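Local coordinates for protein YCGM (Escherichia coli, PDB 1NR9) that is of unknown function but belongs to the fumarylacetoacetate hydrolase (FAH) family, whose C-terminal domain fold it carries with a bound magnesium ion, at residues H7-A12 / H214-R219; E89-A94 / P173-M178; P43-K48 / K180-K185; D108-M113 / Q118-A123; D144-T149 / I168-P173. One frame throughout, in Å; residues are numbered along the deposited sequence.

Contacts 2 and 3 are buried and apolar. They touch each other, since Tyr177 and Leu174 of helix 171-178 pack on Pro43. Contact 5 is partly buried and holds the start of that same helix, sharing Pro173 with contact 2, but it relies on a polar side chain. Contact 4 is buried too. It is a local turn between two helices, mixing a backbone hydrogen bond with packing, and it meets contact 3 where Phe46 touches Trp120. Both contacts 3 and 4 reach the second subunit. Contact 1 stands apart at the surface, where an aromatic side chain lies on an outermost strand.

Contact 1 (H7-A12 / H214-R219); sequences HNWQGA and HSLTTR
Trp9 lays its indole against His214 and Leu216 on strand 214-219, an outermost strand of the four-stranded antiparallel sheet within this chain. The tight part is around the six-membered ring. His214 CB sits over one face, 4.0 Å from the ring centroid, in a CH-pi contact. The imidazole follows over the five-membered ring, its edge toward the indole face, with the planes at 53°. Leu216 comes from the opposite direction and brings its CG to 3.8 Å from Trp9 CH2. With CG turned anti to the backbone N (chi1 -162°), the indole extends toward the strand. No hydrogen bond joins the two segments.

The other side is loose. Ser215 is exposed and points away from the loop, and its OG is hydrogen-bonded to Thr210. Beyond the two segments, Trp9 and Leu216 both touch Ser133 of strand 130-137.

Within the loop, Asn8 forms an Asx motif. Its OD1 takes Gly11 N at 2.8 Å and also Ala12 N, both from the same face of its amide. Back at the indole, the edge rather than the face meets the strand backbone: Trp9 CZ2 lies 3.7 Å from Ser215 O.

Contact 2 (E89-A94 / P173-M178); sequences EHVRKA and PLIAYM
Two helices, 88-94 and 171-178, meet side to side in a buried helix-helix contact of the FAH-family fold. Val91 faces the second helix and carries the contact from its side. Its two methyls divide the work. CG1, on the far side of CB from the backbone N (chi1 172°), goes to Ile175 and lies 3.7 Å from Ile175 CG2. CG2 goes to Ala176, 3.8 Å from Ala176 CB and 3.7 Å from Ala176 N. The valine thus straddles two consecutive residues of the other helix. The side chains of Val91 and Ile175 cross obliquely, and the CG2 branch of Ile175 touches both valine methyls. Its CD1 also reaches Val91 CG1, at 4.1 Å.

The backbones come close at the small Ala176: the CA atoms of Val91 and Ala176 are 6.2 Å apart. No hydrogen bond crosses between the segments.

Val91 also touches Val172, one turn before Ala176. Ile175 also packs on Leu83 and on Val190 of strand 189-191. This is apolar helix-helix packing, joining helices 88-94 and 171-178 of the FAH-family fold.

Contact 3 (P43-K48 / K180-K185); sequences PVLFIK and KFFTLK
Leu45 and Ile47 project from strand 45-48 onto Phe181 and Phe182, which lie on the way from helix 171-178 to strand 189-191. This joins an antiparallel strand pair, 21-24 with 45-48, to the chain that leaves the helix. All four residues are buried.

The CH-pi contact is the most regular part. Ile47 CD1 sits over the centre of the Phe182 ring, 3.9 Å from the centroid and only 4° off the normal. Ile47 reaches it with an extended outer chain (chi2 173°). The opposite face of this ring carries Phe181 CB, 3.5 Å above the plane and offset toward the rim. The ring is therefore held between an isoleucine methyl and its own neighbour.

The remaining contacts are aliphatic to aromatic. Leu45 CD2 touches both phenylalanines, 3.9 Å from Phe182 CE1 and 4.1 Å from Phe181 CD1. Leu45 runs past Phe182 in the opposite direction but crosses Phe181 at about a right angle.

Around this core the second subunit closes in. Phe66 of the second subunit meets the Phe181 ring, and Glu121 of that subunit accepts a hydrogen bond from Ile47 N. No hydrogen bond links the two segments themselves, so what they share directly is apolar packing, with no polar bond to fix its direction.

Contact 4 (D108-M113 / Q118-A123); sequences DVQGKM and QPWEKA
Met113 O accepts a hydrogen bond from Gln118 N at 3.0 Å, with an N-H...O angle of 160°. This bond helps close the tight connection between helix 107-116 and the short helix 121-124 of this FAH-family fold. The selenomethionine side chain of Met113 folds back over the turn, bent at both chi2 (-64°) and chi3. Its SE lies 3.4 Å from Pro119 O, and its CE 3.5 Å from Gln118 OE1.

Elsewhere the two segments meet through aliphatic carbons. Val109 CG1 rests 3.9 Å from both Lys122 CB and Ala123 CB. Ala123 CB also fits against Gln110, 3.6 Å from its CB.

Lys122 runs on to the second subunit, where its NZ is hydrogen-bonded to Tyr177 of that chain. Trp120 also touches Pro119 of the second subunit, and its side chain is about 7 Å from the magnesium ion. On one face of the Trp120 indole, the amide of Gln110 approaches tilted, its plane 58° from the ring, with NE2 3.3 Å from Trp120 CH2.

Contact 5 (D144-T149 / I168-P173); sequences DPQNTT and IHKIVP
Gln146 and Lys170 cross at about a right angle, with the glutamine amide laid against the bent lysine chain. A trans first torsion (chi1 -163°) sends the Gln146 chain away from its own N, and a bend at chi2 turns OE1 onto Ile171 N. That N-H donates a hydrogen bond of 3.0 Å to Gln146 OE1, with an N-H...O angle of 170°. The N-H lies in the amide plane and meets a lone pair of OE1. The same oxygen is 3.1 Å from Lys170 CB. On the other side of the amide carbon, Gln146 NE2 lies 3.5 Å from Lys170 CD, and its own hydrogen bond goes to Thr164 O.

Lys170 is the N-cap residue of helix 171-178, so Gln146 binds the first N-H of the helix from outside. The loop between strands 130-137 and 149-154 of this FAH-family fold thus meets the helix start through a side chain. The lysine folds away from the loop. Its NZ bonds Ile168 O at 2.8 Å, with a second bond to Met167 O.

Ile171 points toward the loop, its CG1 3.7 Å from Gln146 OE1. Its CD1 goes on to Pro145 CB at 4.1 Å. Ile171 also packs on Leu75 and Val77 of strand 69-79. Before Pro145, Asp144 forms an Asx turn: its OD1 takes Gln146 N at 3.0 Å, from above the carboxylate plane.

Contact 1 (H7-A12 / H214-R219)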
# COMPACT_ATOMS: atom_id res chain seq x y z
N HIS A 7 -2.30 -14.58 14.12
CA HIS A 7 -2.43 -15.55 15.19
C HIS A 7 -3.13 -14.91 16.38
O HIS A 7 -3.16 -13.69 16.50
CB HIS A 7 -1.05 -16.10 15.61
CG HIS A 7 -0.05 -15.03 15.93
ND1 HIS A 7 0.76 -14.45 14.98
CD2 HIS A 7 0.26 -14.42 17.10
CE1 HIS A 7 1.52 -13.53 15.54
NE2 HIS A 7 1.23 -13.49 16.83
N ASN A 8 -3.70 -15.74 17.25
CA ASN A 8 -4.36 -15.23 18.45
C ASN A 8 -3.26 -14.92 19.46
O ASN A 8 -2.08 -15.05 19.17
CB ASN A 8 -5.30 -16.28 19.03
CG ASN A 8 -4.59 -17.55 19.44
OD1 ASN A 8 -3.48 -17.51 19.99
ND2 ASN A 8 -5.21 -18.68 19.18
N TRP A 9 -3.66 -14.52 20.66
CA TRP A 9 -2.68 -14.18 21.67
C TRP A 9 -1.76 -15.36 22.01
O TRP A 9 -0.54 -15.20 22.09
CB TRP A 9 -3.39 -13.65 22.90
CG TRP A 9 -2.49 -12.89 23.80
CD1 TRP A 9 -1.93 -13.32 24.96
CD2 TRP A 9 -1.98 -11.56 23.57
NE1 TRP A 9 -1.11 -12.35 25.48
CE2 TRP A 9 -1.12 -11.26 24.65
CE3 TRP A 9 -2.17 -10.60 22.57
CZ2 TRP A 9 -0.44 -10.03 24.75
CZ3 TRP A 9 -1.49 -9.38 22.67
CH2 TRP A 9 -0.64 -9.11 23.76
N GLN A 10 -2.36 -16.54 22.20
CA GLN A 10 -1.61 -17.76 22.50
C GLN A 10 -0.49 -18.01 21.48
O GLN A 10 0.57 -18.52 21.83
CB GLN A 10 -2.55 -18.97 22.46
CG GLN A 10 -2.87 -19.60 23.80
CD GLN A 10 -3.67 -20.89 23.62
OE1 GLN A 10 -3.19 -21.85 23.02
NE2 GLN A 10 -4.90 -20.91 24.14
N GLY A 11 -0.74 -17.68 20.22
CA GLY A 11 0.26 -17.88 19.18
C GLY A 11 -0.23 -18.77 18.06
O GLY A 11 0.42 -18.92 17.02
N ALA A 12 -1.40 -19.39 18.26
CA ALA A 12 -1.98 -20.27 17.26
C ALA A 12 -2.42 -19.46 16.04
O ALA A 12 -2.90 -18.35 16.18
CB ALA A 12 -3.17 -21.00 17.86
N HIS A 214 -3.14 -6.75 28.58
CA HIS A 214 -2.21 -7.58 27.83
C HIS A 214 -0.90 -6.87 27.52
O HIS A 214 -0.89 -5.70 27.09
CB HIS A 214 -2.87 -8.06 26.55
CG HIS A 214 -4.00 -9.00 26.78
ND1 HIS A 214 -3.80 -10.31 27.17
CD2 HIS A 214 -5.34 -8.83 26.72
CE1 HIS A 214 -4.97 -10.90 27.33
NE2 HIS A 214 -5.92 -10.03 27.06
N SER A 215 0.21 -7.57 27.75
CA SER A 215 1.52 -7.00 27.50
C SER A 215 2.48 -7.95 26.81
O SER A 215 2.39 -9.17 26.95
CB SER A 215 2.17 -6.53 28.80
OG SER A 215 1.36 -5.57 29.44
N LEU A 216 3.40 -7.35 26.06
CA LEU A 216 4.44 -8.06 25.34
C LEU A 216 5.65 -7.18 25.46
O LEU A 216 5.54 -5.95 25.44
CB LEU A 216 4.10 -8.20 23.86
CG LEU A 216 3.10 -9.25 23.43
CD1 LEU A 216 3.13 -9.33 21.90
CD2 LEU A 216 3.46 -10.61 24.06
N THR A 217 6.81 -7.80 25.59
CA THR A 217 8.04 -7.04 25.68
C THR A 217 8.98 -7.58 24.62
O THR A 217 9.20 -8.79 24.52
CB THR A 217 8.67 -7.17 27.08
OG1 THR A 217 7.74 -6.67 28.05
CG2 THR A 217 9.96 -6.36 27.16
N THR A 218 9.51 -6.67 23.80
CA THR A 218 10.46 -7.06 22.77
C THR A 218 11.65 -6.08 22.83
O THR A 218 11.76 -5.31 23.78
CB THR A 218 9.79 -7.07 21.38
OG1 THR A 218 10.57 -7.86 20.49
CG2 THR A 218 9.67 -5.66 20.84
N ARG A 219 12.52 -6.11 21.83
CA ARG A 219 13.69 -5.24 21.80
C ARG A 219 14.02 -4.91 20.35
O ARG A 219 13.59 -5.61 19.44
CB ARG A 219 14.89 -5.93 22.46
CG ARG A 219 15.31 -7.21 21.76
CD ARG A 219 16.34 -7.98 22.57
NE ARG A 219 16.58 -9.32 22.03
CZ ARG A 219 17.33 -9.60 20.97
NH1 ARG A 219 17.95 -8.62 20.32
NH2 ARG A 219 17.47 -10.85 20.57

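Contact 2 (E89-A94 / P173-M178)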
# COMPACT_ATOMS: atom_id res chain seq x y z
N GLU A 89 -23.31 -1.39 10.68
CA GLU A 89 -23.80 -2.70 11.11
C GLU A 89 -22.90 -3.78 10.52
O GLU A 89 -22.63 -4.80 11.16
CB GLU A 89 -25.24 -2.96 10.67
CG GLU A 89 -25.79 -4.24 11.30
CD GLU A 89 -27.06 -4.75 10.63
OE1 GLU A 89 -28.02 -3.97 10.48
OE2 GLU A 89 -27.09 -5.95 10.25
N HIS A 90 -22.45 -3.55 9.29
CA HIS A 90 -21.57 -4.49 8.60
C HIS A 90 -20.21 -4.52 9.29
O HIS A 90 -19.69 -5.59 9.60
CB HIS A 90 -21.43 -4.07 7.13
CG HIS A 90 -22.68 -4.28 6.33
ND1 HIS A 90 -22.97 -3.55 5.19
CD2 HIS A 90 -23.69 -5.17 6.47
CE1 HIS A 90 -24.11 -3.98 4.68
NE2 HIS A 90 -24.57 -4.96 5.44
N VAL A 91 -19.65 -3.33 9.52
CA VAL A 91 -18.36 -3.23 10.19
C VAL A 91 -18.45 -4.07 11.45
O VAL A 91 -17.72 -5.06 11.59
CB VAL A 91 -18.03 -1.76 10.59
CG1 VAL A 91 -16.77 -1.72 11.46
CG2 VAL A 91 -17.83 -0.90 9.34
N ARG A 92 -19.36 -3.68 12.35
CA ARG A 92 -19.57 -4.38 13.62
C ARG A 92 -19.46 -5.89 13.43
O ARG A 92 -18.54 -6.52 13.95
CB ARG A 92 -20.95 -4.04 14.19
CG ARG A 92 -21.02 -2.73 14.97
CD ARG A 92 -22.46 -2.27 15.17
NE ARG A 92 -23.28 -3.26 15.87
CZ ARG A 92 -23.15 -3.55 17.17
NH1 ARG A 92 -22.24 -2.92 17.90
NH2 ARG A 92 -23.95 -4.46 17.72
N LYS A 93 -20.39 -6.45 12.67
CA LYS A 93 -20.43 -7.89 12.41
C LYS A 93 -19.17 -8.49 11.80
O LYS A 93 -18.91 -9.69 11.93
CB LYS A 93 -21.63 -8.21 11.51
CG LYS A 93 -22.93 -8.43 12.26
CD LYS A 93 -22.85 -9.69 13.11
CE LYS A 93 -24.17 -10.00 13.78
NZ LYS A 93 -24.07 -11.22 14.62
N ALA A 94 -18.36 -7.66 11.14
CA ALA A 94 -17.16 -8.16 10.48
C ALA A 94 -15.84 -8.17 11.25
O ALA A 94 -15.01 -9.04 11.01
CB ALA A 94 -16.97 -7.43 9.17
N PRO A 173 -16.88 3.64 13.07
CA PRO A 173 -17.12 4.70 12.07
C PRO A 173 -15.93 4.82 11.12
O PRO A 173 -16.09 4.89 9.90
CB PRO A 173 -17.28 5.96 12.93
CG PRO A 173 -17.79 5.44 14.23
CD PRO A 173 -16.95 4.19 14.43
N LEU A 174 -14.73 4.86 11.70
CA LEU A 174 -13.50 4.99 10.92
C LEU A 174 -13.42 3.87 9.88
O LEU A 174 -13.23 4.14 8.69
CB LEU A 174 -12.28 4.95 11.85
CG LEU A 174 -10.88 5.19 11.26
CD1 LEU A 174 -10.83 6.53 10.53
CD2 LEU A 174 -9.86 5.16 12.39
N ILE A 175 -13.57 2.62 10.32
CA ILE A 175 -13.52 1.49 9.40
C ILE A 175 -14.57 1.66 8.31
O ILE A 175 -14.31 1.41 7.14
CB ILE A 175 -13.76 0.15 10.13
CG1 ILE A 175 -12.54 -0.20 10.97
CG2 ILE A 175 -14.05 -0.96 9.13
CD1 ILE A 175 -12.69 -1.48 11.78
N ALA A 176 -15.76 2.09 8.71
CA ALA A 176 -16.84 2.31 7.75
C ALA A 176 -16.37 3.35 6.74
O ALA A 176 -16.55 3.17 5.55
CB ALA A 176 -18.09 2.79 8.46
N TYR A 177 -15.75 4.43 7.23
CA TYR A 177 -15.23 5.50 6.36
C TYR A 177 -14.12 4.97 5.43
O TYR A 177 -14.12 5.25 4.22
CB TYR A 177 -14.67 6.63 7.23
CG TYR A 177 -13.99 7.72 6.44
CD1 TYR A 177 -14.73 8.59 5.64
CD2 TYR A 177 -12.60 7.85 6.45
CE1 TYR A 177 -14.11 9.56 4.88
CE2 TYR A 177 -11.97 8.82 5.69
CZ TYR A 177 -12.73 9.67 4.90
OH TYR A 177 -12.11 10.61 4.11
N MSE A 178 -13.20 4.19 5.99
CA MSE A 178 -12.11 3.60 5.20
C MSE A 178 -12.64 2.83 4.01
O MSE A 178 -12.19 3.03 2.89
CB MSE A 178 -11.27 2.66 6.06
CG MSE A 178 -10.46 3.37 7.13
SE MSE A 178 -9.53 2.19 8.37
CE MSE A 178 -8.07 3.41 8.81

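Contact 3 (P43-K48 / K180-K185)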
# COMPACT_ATOMS: atom_id res chain seq x y z
N PRO A 43 -10.90 11.73 8.16
CA PRO A 43 -9.72 10.95 8.55
C PRO A 43 -8.65 10.90 7.46
O PRO A 43 -8.95 10.69 6.28
CB PRO A 43 -10.31 9.56 8.81
CG PRO A 43 -11.66 9.88 9.35
CD PRO A 43 -12.14 10.97 8.42
N VAL A 44 -7.39 11.11 7.86
CA VAL A 44 -6.26 11.02 6.95
C VAL A 44 -6.01 9.50 6.82
O VAL A 44 -6.01 8.79 7.83
CB VAL A 44 -5.01 11.71 7.53
CG1 VAL A 44 -3.81 11.48 6.62
CG2 VAL A 44 -5.27 13.20 7.69
N LEU A 45 -5.80 9.02 5.60
CA LEU A 45 -5.60 7.60 5.34
C LEU A 45 -4.37 7.23 4.52
O LEU A 45 -4.10 7.85 3.49
CB LEU A 45 -6.83 7.05 4.60
CG LEU A 45 -7.97 6.40 5.38
CD1 LEU A 45 -8.15 7.06 6.74
CD2 LEU A 45 -9.24 6.47 4.54
N PHE A 46 -3.65 6.21 4.97
CA PHE A 46 -2.47 5.70 4.27
C PHE A 46 -2.43 4.18 4.49
O PHE A 46 -3.07 3.67 5.42
CB PHE A 46 -1.19 6.38 4.76
CG PHE A 46 -0.82 6.05 6.17
CD1 PHE A 46 -0.02 4.95 6.45
CD2 PHE A 46 -1.24 6.85 7.22
CE1 PHE A 46 0.34 4.64 7.76
CE2 PHE A 46 -0.89 6.55 8.53
CZ PHE A 46 -0.09 5.45 8.80
N ILE A 47 -1.69 3.46 3.65
CA ILE A 47 -1.64 2.00 3.78
C ILE A 47 -0.26 1.33 3.85
O ILE A 47 0.64 1.62 3.06
CB ILE A 47 -2.39 1.33 2.62
CG1 ILE A 47 -3.76 1.99 2.43
CG2 ILE A 47 -2.55 -0.16 2.90
CD1 ILE A 47 -4.51 1.50 1.18
N LYS A 48 -0.12 0.40 4.79
CA LYS A 48 1.13 -0.34 4.93
C LYS A 48 0.94 -1.67 4.17
O LYS A 48 -0.09 -2.34 4.31
CB LYS A 48 1.43 -0.61 6.41
CG LYS A 48 1.87 0.60 7.19
CD LYS A 48 2.14 0.21 8.63
CE LYS A 48 2.53 1.42 9.48
NZ LYS A 48 3.92 1.93 9.22
N LYS A 180 -14.82 3.25 2.18
CA LYS A 180 -15.27 4.11 1.08
C LYS A 180 -14.24 4.21 -0.04
O LYS A 180 -14.61 4.30 -1.21
CB LYS A 180 -15.60 5.50 1.60
CG LYS A 180 -17.04 5.69 2.03
CD LYS A 180 -17.28 7.14 2.43
CE LYS A 180 -16.93 8.10 1.30
NZ LYS A 180 -16.84 9.54 1.73
N PHE A 181 -12.96 4.19 0.30
CA PHE A 181 -11.90 4.30 -0.70
C PHE A 181 -11.26 2.96 -1.02
O PHE A 181 -10.92 2.69 -2.18
CB PHE A 181 -10.84 5.28 -0.23
CG PHE A 181 -11.41 6.56 0.30
CD1 PHE A 181 -12.02 6.61 1.55
CD2 PHE A 181 -11.38 7.72 -0.48
CE1 PHE A 181 -12.60 7.78 2.01
CE2 PHE A 181 -11.94 8.90 -0.03
CZ PHE A 181 -12.55 8.93 1.23
N PHE A 182 -11.12 2.10 -0.02
CA PHE A 182 -10.52 0.80 -0.25
C PHE A 182 -11.36 -0.29 0.36
O PHE A 182 -11.76 -0.19 1.52
CB PHE A 182 -9.12 0.74 0.37
CG PHE A 182 -8.49 2.08 0.60
CD1 PHE A 182 -8.37 2.59 1.88
CD2 PHE A 182 -8.03 2.84 -0.48
CE1 PHE A 182 -7.81 3.84 2.08
CE2 PHE A 182 -7.47 4.09 -0.29
CZ PHE A 182 -7.36 4.59 0.99
N THR A 183 -11.64 -1.33 -0.42
CA THR A 183 -12.42 -2.43 0.09
C THR A 183 -11.54 -3.24 1.03
O THR A 183 -10.44 -3.64 0.65
CB THR A 183 -12.91 -3.33 -1.04
OG1 THR A 183 -13.35 -4.58 -0.49
CG2 THR A 183 -11.79 -3.60 -2.00
N LEU A 184 -12.00 -3.48 2.26
CA LEU A 184 -11.22 -4.25 3.23
C LEU A 184 -11.64 -5.71 3.14
O LEU A 184 -12.80 -6.06 3.40
CB LEU A 184 -11.48 -3.76 4.65
CG LEU A 184 -11.56 -2.26 4.88
CD1 LEU A 184 -11.90 -2.00 6.34
CD2 LEU A 184 -10.25 -1.57 4.50
N LYS A 185 -10.71 -6.58 2.77
CA LYS A 185 -11.04 -7.99 2.68
C LYS A 185 -10.71 -8.62 4.02
O LYS A 185 -10.01 -8.00 4.84
CB LYS A 185 -10.23 -8.67 1.58
CG LYS A 185 -10.64 -8.30 0.16
CD LYS A 185 -9.71 -8.98 -0.83
CE LYS A 185 -10.08 -8.73 -2.29
NZ LYS A 185 -8.98 -9.18 -3.19

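Contact 4 (D108-M113 / Q118-A123)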
# COMPACT_ATOMS: atom_id res chain seq x y z
N ASP A 108 11.92 11.79 9.85
CA ASP A 108 12.73 12.66 9.01
C ASP A 108 12.23 12.62 7.56
O ASP A 108 11.92 13.65 6.96
CB ASP A 108 14.20 12.23 9.08
CG ASP A 108 14.82 12.51 10.44
OD1 ASP A 108 14.07 12.54 11.44
OD2 ASP A 108 16.06 12.70 10.52
N VAL A 109 12.13 11.41 7.02
CA VAL A 109 11.66 11.19 5.66
C VAL A 109 10.25 11.72 5.42
O VAL A 109 9.96 12.27 4.36
CB VAL A 109 11.64 9.70 5.33
CG1 VAL A 109 11.03 9.50 3.95
CG2 VAL A 109 13.05 9.12 5.42
N GLN A 110 9.38 11.53 6.41
CA GLN A 110 8.00 11.98 6.29
C GLN A 110 7.94 13.50 6.17
O GLN A 110 7.19 14.03 5.35
CB GLN A 110 7.20 11.56 7.51
CG GLN A 110 5.75 11.27 7.19
CD GLN A 110 4.85 11.47 8.37
OE1 GLN A 110 5.19 11.11 9.49
NE2 GLN A 110 3.67 12.03 8.12
N GLY A 111 8.73 14.18 7.00
CA GLY A 111 8.77 15.63 6.96
C GLY A 111 9.10 16.09 5.55
O GLY A 111 8.46 16.98 5.01
N LYS A 112 10.11 15.47 4.94
CA LYS A 112 10.47 15.84 3.60
C LYS A 112 9.27 15.60 2.68
O LYS A 112 8.96 16.44 1.83
CB LYS A 112 11.68 15.04 3.14
CG LYS A 112 12.90 15.24 4.03
CD LYS A 112 14.11 14.47 3.50
CE LYS A 112 15.33 14.64 4.39
NZ LYS A 112 16.49 13.84 3.90
N MSE A 113 8.58 14.48 2.88
CA MSE A 113 7.41 14.14 2.08
C MSE A 113 6.29 15.18 2.24
O MSE A 113 5.79 15.71 1.24
CB MSE A 113 6.88 12.74 2.46
CG MSE A 113 7.90 11.60 2.29
SE MSE A 113 8.54 11.19 0.47
CE MSE A 113 10.18 12.24 0.47
N GLN A 118 4.29 14.72 -1.11
CA GLN A 118 4.63 13.48 -1.78
C GLN A 118 4.10 12.25 -1.07
O GLN A 118 3.76 12.30 0.12
CB GLN A 118 6.14 13.37 -1.93
CG GLN A 118 6.76 14.50 -2.68
CD GLN A 118 8.14 14.15 -3.20
OE1 GLN A 118 8.94 13.54 -2.49
NE2 GLN A 118 8.42 14.54 -4.44
N PRO A 119 4.04 11.10 -1.78
CA PRO A 119 3.55 9.87 -1.19
C PRO A 119 4.24 9.64 0.15
O PRO A 119 5.33 10.15 0.39
CB PRO A 119 3.92 8.81 -2.23
CG PRO A 119 3.97 9.57 -3.51
CD PRO A 119 4.66 10.83 -3.09
N TRP A 120 3.61 8.87 1.02
CA TRP A 120 4.16 8.61 2.34
C TRP A 120 4.81 7.24 2.46
O TRP A 120 5.50 6.97 3.45
CB TRP A 120 3.03 8.70 3.35
CG TRP A 120 2.67 10.08 3.73
CD1 TRP A 120 2.92 11.23 3.04
CD2 TRP A 120 1.95 10.45 4.90
NE1 TRP A 120 2.39 12.30 3.72
CE2 TRP A 120 1.79 11.85 4.86
CE3 TRP A 120 1.43 9.74 5.98
CZ2 TRP A 120 1.13 12.55 5.87
CZ3 TRP A 120 0.77 10.43 6.98
CH2 TRP A 120 0.62 11.83 6.91
N GLU A 121 4.59 6.39 1.47
CA GLU A 121 5.12 5.04 1.51
C GLU A 121 6.57 4.90 2.02
O GLU A 121 6.88 3.95 2.75
CB GLU A 121 4.96 4.36 0.14
CG GLU A 121 3.51 3.89 -0.16
CD GLU A 121 2.56 5.03 -0.53
OE1 GLU A 121 2.73 6.16 -0.00
OE2 GLU A 121 1.64 4.81 -1.35
N LYS A 122 7.44 5.84 1.67
CA LYS A 122 8.82 5.75 2.12
C LYS A 122 8.93 5.86 3.63
O LYS A 122 9.72 5.16 4.25
CB LYS A 122 9.67 6.83 1.47
CG LYS A 122 9.99 6.59 0.02
CD LYS A 122 10.83 7.72 -0.53
CE LYS A 122 11.11 7.55 -2.02
NZ LYS A 122 11.91 8.70 -2.53
N ALA A 123 8.12 6.74 4.21
CA ALA A 123 8.17 6.97 5.65
C ALA A 123 7.27 6.05 6.46
O ALA A 123 7.57 5.76 7.62
CB ALA A 123 7.80 8.42 5.94

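Contact 5 (D144-T149 / I168-P173)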
# COMPACT_ATOMS: atom_id res chain seq x y z
N ASP A 144 -14.35 -2.92 26.75
CA ASP A 144 -14.86 -2.11 25.65
C ASP A 144 -13.74 -1.60 24.75
O ASP A 144 -13.00 -0.68 25.11
CB ASP A 144 -15.68 -0.94 26.19
CG ASP A 144 -16.09 0.04 25.10
OD1 ASP A 144 -16.16 -0.36 23.92
OD2 ASP A 144 -16.35 1.22 25.44
N PRO A 145 -13.60 -2.20 23.56
CA PRO A 145 -12.55 -1.77 22.65
C PRO A 145 -12.51 -0.25 22.58
O PRO A 145 -11.44 0.35 22.64
CB PRO A 145 -12.99 -2.38 21.33
CG PRO A 145 -13.63 -3.66 21.76
CD PRO A 145 -14.46 -3.24 22.95
N GLN A 146 -13.68 0.38 22.50
CA GLN A 146 -13.73 1.83 22.40
C GLN A 146 -13.26 2.53 23.66
O GLN A 146 -13.13 3.76 23.70
CB GLN A 146 -15.14 2.30 22.07
CG GLN A 146 -15.15 3.73 21.56
CD GLN A 146 -14.32 3.90 20.30
OE1 GLN A 146 -14.69 3.41 19.22
NE2 GLN A 146 -13.17 4.57 20.43
N ASN A 147 -13.00 1.74 24.70
CA ASN A 147 -12.52 2.29 25.96
C ASN A 147 -11.47 1.36 26.56
O ASN A 147 -11.59 0.87 27.68
CB ASN A 147 -13.68 2.48 26.94
CG ASN A 147 -13.27 3.24 28.18
OD1 ASN A 147 -12.53 4.23 28.12
ND2 ASN A 147 -13.77 2.79 29.33
N THR A 148 -10.43 1.14 25.75
CA THR A 148 -9.31 0.28 26.10
C THR A 148 -8.02 1.08 26.33
O THR A 148 -7.80 2.12 25.70
CB THR A 148 -9.09 -0.78 24.99
OG1 THR A 148 -10.06 -1.83 25.14
CG2 THR A 148 -7.69 -1.37 25.05
N THR A 149 -7.20 0.57 27.24
CA THR A 149 -5.93 1.18 27.61
C THR A 149 -4.78 0.83 26.67
O THR A 149 -4.57 -0.34 26.36
CB THR A 149 -5.56 0.76 29.05
OG1 THR A 149 -6.08 1.73 29.97
CG2 THR A 149 -4.05 0.61 29.23
N ILE A 168 -10.68 10.36 17.97
CA ILE A 168 -11.58 11.35 17.38
C ILE A 168 -12.68 10.61 16.62
O ILE A 168 -13.87 10.79 16.90
CB ILE A 168 -10.84 12.27 16.40
CG1 ILE A 168 -9.68 12.96 17.12
CG2 ILE A 168 -11.80 13.31 15.83
CD1 ILE A 168 -10.10 13.60 18.42
N HIS A 169 -12.27 9.79 15.65
CA HIS A 169 -13.19 8.97 14.87
C HIS A 169 -13.15 7.60 15.53
O HIS A 169 -12.11 6.95 15.58
CB HIS A 169 -12.72 8.87 13.42
CG HIS A 169 -12.46 10.19 12.79
ND1 HIS A 169 -13.46 10.92 12.16
CD2 HIS A 169 -11.35 10.95 12.73
CE1 HIS A 169 -12.96 12.07 11.75
NE2 HIS A 169 -11.68 12.12 12.08
N LYS A 170 -14.28 7.16 16.06
CA LYS A 170 -14.35 5.87 16.74
C LYS A 170 -13.97 4.71 15.81
O LYS A 170 -13.78 4.90 14.61
CB LYS A 170 -15.75 5.68 17.33
CG LYS A 170 -16.22 6.89 18.13
CD LYS A 170 -15.26 7.19 19.28
CE LYS A 170 -15.52 8.55 19.94
NZ LYS A 170 -15.23 9.70 19.03
N ILE A 171 -13.87 3.51 16.36
CA ILE A 171 -13.48 2.35 15.57
C ILE A 171 -14.43 1.95 14.45
O ILE A 171 -14.00 1.90 13.30
CB ILE A 171 -13.23 1.13 16.46
CG1 ILE A 171 -12.13 1.45 17.47
CG2 ILE A 171 -12.84 -0.08 15.60
CD1 ILE A 171 -11.81 0.30 18.42
N VAL A 172 -15.69 1.64 14.73
CA VAL A 172 -16.56 1.24 13.63
C VAL A 172 -16.81 2.38 12.61
O VAL A 172 -16.94 2.12 11.42
CB VAL A 172 -17.93 0.66 14.10
CG1 VAL A 172 -17.73 -0.28 15.27
CG2 VAL A 172 -18.89 1.77 14.43
N PRO A 173 -16.88 3.64 13.07
CA PRO A 173 -17.12 4.70 12.07
C PRO A 173 -15.93 4.82 11.12
O PRO A 173 -16.09 4.89 9.90
CB PRO A 173 -17.28 5.96 12.93
CG PRO A 173 -17.79 5.44 14.23
CD PRO A 173 -16.95 4.19 14.43